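Local coordinates for sugar ABC transporter substrate-binding protein (Treponema pallidum subsp. pallidum, PDB 5U2P), which probably binds a small solute, perhaps a sugar, in the periplasm and delivers it to an ABC transporter for uptake, at residues A196-L201 / Q374-Y379; I218-E223 / T408-A413. All blocks are in the same frame, centred on the assembly; numbering follows the deposited sequence. Where two conformers were deposited one is given.

Contact 1 (A196-L201 / Q374-Y379). With EDO (1,2-ethanediol), chain E.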
loop_
_atom_site.group_PDB
_atom_site.type_symbol
_atom_site.label_atom_id
_atom_site.label_comp_id
_atom_site.label_asym_id
_atom_site.label_seq_id
_atom_site.Cartn_x
_atom_site.Cartn_y
_atom_site.Cartn_z
ATOM N N ALA A 196 5.249 11.482 -1.974
ATOM C CA ALA A 196 5.770 12.400 -2.967
ATOM C C ALA A 196 7.067 11.911 -3.597
ATOM O O ALA A 196 7.229 12.010 -4.814
ATOM C CB ALA A 196 5.961 13.762 -2.336
ATOM N N ILE A 197 7.982 11.379 -2.786
ATOM C CA ILE A 197 9.236 10.838 -3.304
ATOM C C ILE A 197 8.925 9.696 -4.272
ATOM O O ILE A 197 9.554 9.562 -5.333
ATOM C CB ILE A 197 10.159 10.330 -2.166
ATOM C CG1 ILE A 197 10.702 11.511 -1.351
ATOM C CG2 ILE A 197 11.328 9.488 -2.725
ATOM C CD1 ILE A 197 11.423 11.116 -0.076
ATOM N N THR A 198 7.957 8.874 -3.896
ATOM C CA THR A 198 7.651 7.682 -4.671
ATOM C C THR A 198 7.118 8.104 -6.040
ATOM O O THR A 198 7.494 7.530 -7.083
ATOM C CB THR A 198 6.638 6.767 -3.918
ATOM O OG1 THR A 198 7.256 6.271 -2.722
ATOM C CG2 THR A 198 6.225 5.569 -4.787
ATOM N N LYS A 199 6.261 9.118 -6.054
ATOM C CA LYS A 199 5.656 9.567 -7.300
ATOM C C LYS A 199 6.671 10.200 -8.259
ATOM O O LYS A 199 6.606 9.966 -9.454
ATOM C CB LYS A 199 4.523 10.549 -7.024
ATOM C CG LYS A 199 3.296 9.885 -6.474
ATOM C CD LYS A 199 2.149 10.876 -6.374
ATOM C CE LYS A 199 0.928 10.221 -5.823
ATOM N NZ LYS A 199 -0.313 10.922 -6.276
ATOM N N VAL A 200 7.592 11.002 -7.748
ATOM C CA VAL A 200 8.536 11.656 -8.651
ATOM C C VAL A 200 9.474 10.604 -9.251
ATOM O O VAL A 200 9.841 10.693 -10.419
ATOM C CB VAL A 200 9.332 12.782 -7.947
ATOM C CG1 VAL A 200 10.198 12.236 -6.821
ATOM C CG2 VAL A 200 10.165 13.557 -8.965
ATOM N N LEU A 201 9.818 9.582 -8.473
ATOM C CA LEU A 201 10.756 8.550 -8.942
ATOM C C LEU A 201 10.117 7.465 -9.811
ATOM O O LEU A 201 10.798 6.839 -10.621
ATOM C CB LEU A 201 11.452 7.877 -7.757
ATOM C CG LEU A 201 12.418 8.752 -6.949
ATOM C CD1 LEU A 201 12.936 7.976 -5.751
ATOM C CD2 LEU A 201 13.576 9.274 -7.801
ATOM N N GLN A 374 3.820 1.048 -4.980
ATOM C CA GLN A 374 4.093 0.965 -3.552
ATOM C C GLN A 374 4.969 2.114 -3.044
ATOM O O GLN A 374 6.105 2.332 -3.521
ATOM C CB GLN A 374 4.749 -0.368 -3.203
ATOM C CG GLN A 374 5.036 -0.474 -1.705
ATOM C CD GLN A 374 5.030 -1.879 -1.174
ATOM O OE1 GLN A 374 4.021 -2.589 -1.263
ATOM N NE2 GLN A 374 6.155 -2.290 -0.595
ATOM N N ALA A 375 4.442 2.832 -2.055
ATOM C CA ALA A 375 5.178 3.883 -1.377
ATOM C C ALA A 375 6.389 3.332 -0.642
ATOM O O ALA A 375 6.336 2.255 -0.050
ATOM C CB ALA A 375 4.268 4.632 -0.386
ATOM N N ILE A 376 7.485 4.091 -0.655
ATOM C CA ILE A 376 8.732 3.594 -0.093
ATOM C C ILE A 376 8.681 3.299 1.413
ATOM O O ILE A 376 9.482 2.487 1.888
ATOM C CB ILE A 376 9.896 4.568 -0.370
ATOM C CG1 ILE A 376 9.590 5.957 0.205
ATOM C CG2 ILE A 376 10.186 4.627 -1.859
ATOM C CD1 ILE A 376 10.796 6.941 0.197
ATOM N N ASP A 377 7.725 3.881 2.149
ATOM C CA ASP A 377 7.619 3.597 3.585
ATOM C C ASP A 377 6.861 2.296 3.869
ATOM O O ASP A 377 6.772 1.887 5.016
ATOM C CB ASP A 377 6.963 4.771 4.361
ATOM C CG ASP A 377 5.523 5.050 3.959
ATOM O OD1 ASP A 377 5.141 4.711 2.818
ATOM O OD2 ASP A 377 4.782 5.661 4.791
ATOM N N ALA A 378 6.324 1.658 2.834
ATOM C CA ALA A 378 5.530 0.439 3.036
ATOM C C ALA A 378 6.425 -0.795 3.124
ATOM O O ALA A 378 6.002 -1.843 3.627
ATOM C CB ALA A 378 4.517 0.274 1.929
ATOM N N TYR A 379 7.663 -0.667 2.644
ATOM C CA TYR A 379 8.609 -1.787 2.640
ATOM C C TYR A 379 9.071 -2.096 4.076
ATOM O O TYR A 379 9.235 -1.186 4.902
ATOM C CB TYR A 379 9.824 -1.469 1.752
ATOM C CG TYR A 379 9.534 -1.380 0.292
ATOM C CD1 TYR A 379 9.089 -0.199 -0.288
ATOM C CD2 TYR A 379 9.676 -2.497 -0.525
ATOM C CE1 TYR A 379 8.803 -0.134 -1.640
ATOM C CE2 TYR A 379 9.406 -2.436 -1.863
ATOM C CZ TYR A 379 8.986 -1.258 -2.426
ATOM O OH TYR A 379 8.719 -1.219 -3.766
HETATM C C1 EDO E . 1.017 2.681 3.371
HETATM O O1 EDO E . -0.104 3.498 3.040
HETATM C C2 EDO E . 2.332 3.247 2.862
HETATM O O2 EDO E . 2.317 4.644 2.573
#
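Thr-198 and Ile-376 carry this buried contact, where helix 191-214 meets the turn that follows strand 372-374 in one lobe of a two-lobed periplasmic solute-binding fold. The hydroxyl of Thr-198 faces the start of the turn and accepts a hydrogen bond from the backbone amide of Ile-376, N to OG1 3.0 Å, with an N-H...O angle of 150°. The same oxygen is also bonded to the carbonyl of Ala-194 one helical turn back, a tie consistent with OG1 lying beside its own backbone N (chi1 -65°). A buried hydroxyl thus has a partner in each element and pins the turn to the helix. The methyl CG2 of Thr-198 leans instead on the strand end, 3.5 Å from the carbonyl O of Gln-374. Ile-376 lays its CG2 methyl beside the hydroxyl, 3.5 Å from Thr-198 OG1. With CG1 held between its backbone N and carbonyl carbon (chi1 58°), the other branch runs on to the helix, where the two isoleucine side chains cross at about a right angle and Ile-376 CD1 meets Ile-197 CG2 at 3.9 Å. Beyond the turn sits a 1,2-ethanediol, probably from the crystallisation liquor, also bound by Ser-138 and Asn-140; its O2 donates to Asp-377 OD1 at 2.8 Å.

Contact 2 (I218-E223 / T408-A413)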
loop_
_atom_site.group_PDB
_atom_site.type_symbol
_atom_site.label_atom_id
_atom_site.label_comp_id
_atom_site.label_asym_id
_atom_site.label_seq_id
_atom_site.Cartn_x
_atom_site.Cartn_y
_atom_site.Cartn_z
ATOM N N ILE A 218 23.762 4.209 -1.048
ATOM C CA ILE A 218 23.170 5.498 -1.386
ATOM C C ILE A 218 24.067 6.655 -0.954
ATOM O O ILE A 218 24.721 6.586 0.085
ATOM C CB ILE A 218 21.780 5.665 -0.742
ATOM C CG1 ILE A 218 21.084 6.926 -1.266
ATOM C CG2 ILE A 218 21.865 5.690 0.781
ATOM C CD1 ILE A 218 19.595 6.919 -0.987
ATOM N N ASP A 219 24.111 7.696 -1.782
ATOM C CA ASP A 219 24.664 8.989 -1.383
ATOM C C ASP A 219 23.587 10.061 -1.559
ATOM O O ASP A 219 23.262 10.443 -2.692
ATOM C CB ASP A 219 25.915 9.331 -2.201
ATOM C CG ASP A 219 26.627 10.575 -1.687
ATOM O OD1 ASP A 219 25.945 11.482 -1.161
ATOM O OD2 ASP A 219 27.869 10.646 -1.809
ATOM N N TRP A 220 23.019 10.515 -0.445
ATOM C CA TRP A 220 21.866 11.407 -0.483
ATOM C C TRP A 220 22.139 12.711 -1.228
ATOM O O TRP A 220 21.209 13.305 -1.773
ATOM C CB TRP A 220 21.363 11.692 0.947
ATOM C CG TRP A 220 20.649 10.481 1.531
ATOM C CD1 TRP A 220 21.162 9.571 2.411
ATOM C CD2 TRP A 220 19.319 10.035 1.231
ATOM N NE1 TRP A 220 20.238 8.591 2.677
ATOM C CE2 TRP A 220 19.096 8.854 1.971
ATOM C CE3 TRP A 220 18.294 10.523 0.416
ATOM C CZ2 TRP A 220 17.890 8.159 1.921
ATOM C CZ3 TRP A 220 17.099 9.827 0.365
ATOM C CH2 TRP A 220 16.910 8.658 1.108
ATOM N N THR A 221 23.395 13.153 -1.286
ATOM C CA THR A 221 23.696 14.422 -1.946
ATOM C C THR A 221 23.622 14.289 -3.458
ATOM O O THR A 221 23.695 15.276 -4.190
ATOM C CB THR A 221 25.085 14.958 -1.543
ATOM O OG1 THR A 221 26.090 13.993 -1.865
ATOM C CG2 THR A 221 25.114 15.246 -0.049
ATOM N N HIS A 222 23.486 13.061 -3.933
ATOM C CA HIS A 222 23.278 12.830 -5.346
ATOM C C HIS A 222 21.765 12.773 -5.673
ATOM O O HIS A 222 21.380 12.760 -6.849
ATOM C CB HIS A 222 24.006 11.542 -5.752
ATOM C CG HIS A 222 25.491 11.592 -5.515
ATOM N ND1 HIS A 222 26.041 12.106 -4.363
ATOM C CD2 HIS A 222 26.541 11.187 -6.277
ATOM C CE1 HIS A 222 27.359 12.026 -4.424
ATOM N NE2 HIS A 222 27.685 11.471 -5.576
ATOM N N GLU A 223 20.909 12.759 -4.653
ATOM C CA GLU A 223 19.473 12.556 -4.890
ATOM C C GLU A 223 18.755 13.856 -5.233
ATOM O O GLU A 223 17.794 14.236 -4.561
ATOM C CB GLU A 223 18.811 11.903 -3.664
ATOM C CG GLU A 223 19.437 10.567 -3.261
ATOM C CD GLU A 223 19.205 9.462 -4.284
ATOM O OE1 GLU A 223 20.009 8.511 -4.317
ATOM O OE2 GLU A 223 18.222 9.541 -5.052
ATOM N N THR A 408 20.572 21.222 2.266
ATOM C CA THR A 408 21.094 20.966 3.591
ATOM C C THR A 408 20.492 19.690 4.170
ATOM O O THR A 408 21.205 18.910 4.800
ATOM C CB THR A 408 20.842 22.167 4.512
ATOM O OG1 THR A 408 21.652 23.259 4.048
ATOM C CG2 THR A 408 21.228 21.833 5.940
ATOM N N MET A 409 19.203 19.455 3.937
ATOM C CA MET A 409 18.582 18.208 4.387
ATOM C C MET A 409 19.258 16.984 3.767
ATOM O O MET A 409 19.452 15.978 4.448
ATOM C CB MET A 409 17.078 18.204 4.072
ATOM C CG MET A 409 16.312 19.289 4.810
ATOM S SD MET A 409 14.591 19.408 4.271
ATOM C CE MET A 409 13.892 17.938 5.034
ATOM N N LEU A 410 19.649 17.062 2.500
ATOM C CA LEU A 410 20.311 15.917 1.890
ATOM C C LEU A 410 21.702 15.729 2.489
ATOM O O LEU A 410 22.140 14.601 2.667
ATOM C CB LEU A 410 20.385 16.063 0.370
ATOM C CG LEU A 410 19.048 16.031 -0.369
ATOM C CD1 LEU A 410 19.262 16.444 -1.824
ATOM C CD2 LEU A 410 18.385 14.650 -0.283
ATOM N N HIS A 411 22.399 16.822 2.802
ATOM C CA HIS A 411 23.712 16.699 3.430
ATOM C C HIS A 411 23.593 16.071 4.808
ATOM O O HIS A 411 24.420 15.247 5.201
ATOM C CB HIS A 411 24.391 18.062 3.552
ATOM C CG HIS A 411 25.184 18.437 2.349
ATOM N ND1 HIS A 411 24.637 19.104 1.278
ATOM C CD2 HIS A 411 26.483 18.221 2.041
ATOM C CE1 HIS A 411 25.573 19.299 0.364
ATOM N NE2 HIS A 411 26.698 18.765 0.799
ATOM N N ARG A 412 22.573 16.482 5.545
ATOM C CA ARG A 412 22.379 15.989 6.899
ATOM C C ARG A 412 22.092 14.493 6.838
ATOM O O ARG A 412 22.624 13.718 7.632
ATOM C CB ARG A 412 21.242 16.731 7.598
ATOM C CG ARG A 412 21.581 18.137 8.083
ATOM C CD ARG A 412 20.432 18.764 8.875
ATOM N NE ARG A 412 20.753 20.123 9.317
ATOM C CZ ARG A 412 19.851 21.053 9.634
ATOM N NH1 ARG A 412 18.557 20.788 9.555
ATOM N NH2 ARG A 412 20.241 22.261 10.024
ATOM N N ALA A 413 21.263 14.090 5.878
ATOM C CA ALA A 413 20.951 12.672 5.695
ATOM C C ALA A 413 22.227 11.873 5.444
ATOM O O ALA A 413 22.413 10.794 6.002
ATOM C CB ALA A 413 19.964 12.476 4.547
#
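Ala-413 sets its methyl over one face of the Trp-220 indole, a CH-pi contact with CB 3.9 Å from the centroid of the five-membered ring and 23° off its normal. The opposite face is covered from within the loop by Ile-218 CD1, so the indole is sandwiched between two aliphatic groups, while Phe-395 meets it edge-to-face. Leu-410 crosses the tryptophan side chain at about a right angle: its CD2 lies oblique to the ring, 4.2 Å from Trp-220 CE3, and closer still to the backbone, 3.5 Å from Trp-220 O. Its other methyl, CD1, reaches Glu-223 O at 3.8 Å, so the leucine lies against two carbonyl oxygens, one in the 3-10 segment 220-222 and one just after it. A second CH-pi contact lies nearer the solvent, at the exposed His-411. Thr-221 CG2 stands almost squarely above the His-411 ring, 3.8 Å from its centroid and 6° off the normal, while a bond from His-411 ND1 to the carbonyl of His-407 restrains the ring. The threonine OG1 sits between its backbone N and carbonyl carbon (chi1 58°), from where it donates to Asp-219 OD1 at 2.6 Å. That carboxylate oxygen also accepts from the amide of Thr-221, both donors approaching from the same face of its plane. The amide bond makes this an Asx turn, leading into the 3-10 segment, which packs against the C-terminal helix 406-417.

How the contacts relate
Both contacts fasten the region around helix 191-214 to the C-terminal part of the chain, and their segments alternate in sequence. Contact 1 uses the helix itself, its centre about 10 Å from the centre of the chain; contact 2 uses the loop after that helix, its centre about 26 Å from the chain centre. Their centres are about 17 Å apart and they do not touch, although Leu-209 packs against Ile-197 in the first and against Ile-218 and Glu-223 in the second. Chemistry follows place: wholly buried contact 1 includes a hydrogen bond across its segments, whereas contact 2, mostly buried but with His-411 exposed, has none and relies on aliphatic groups against aromatic faces and backbone carbonyls.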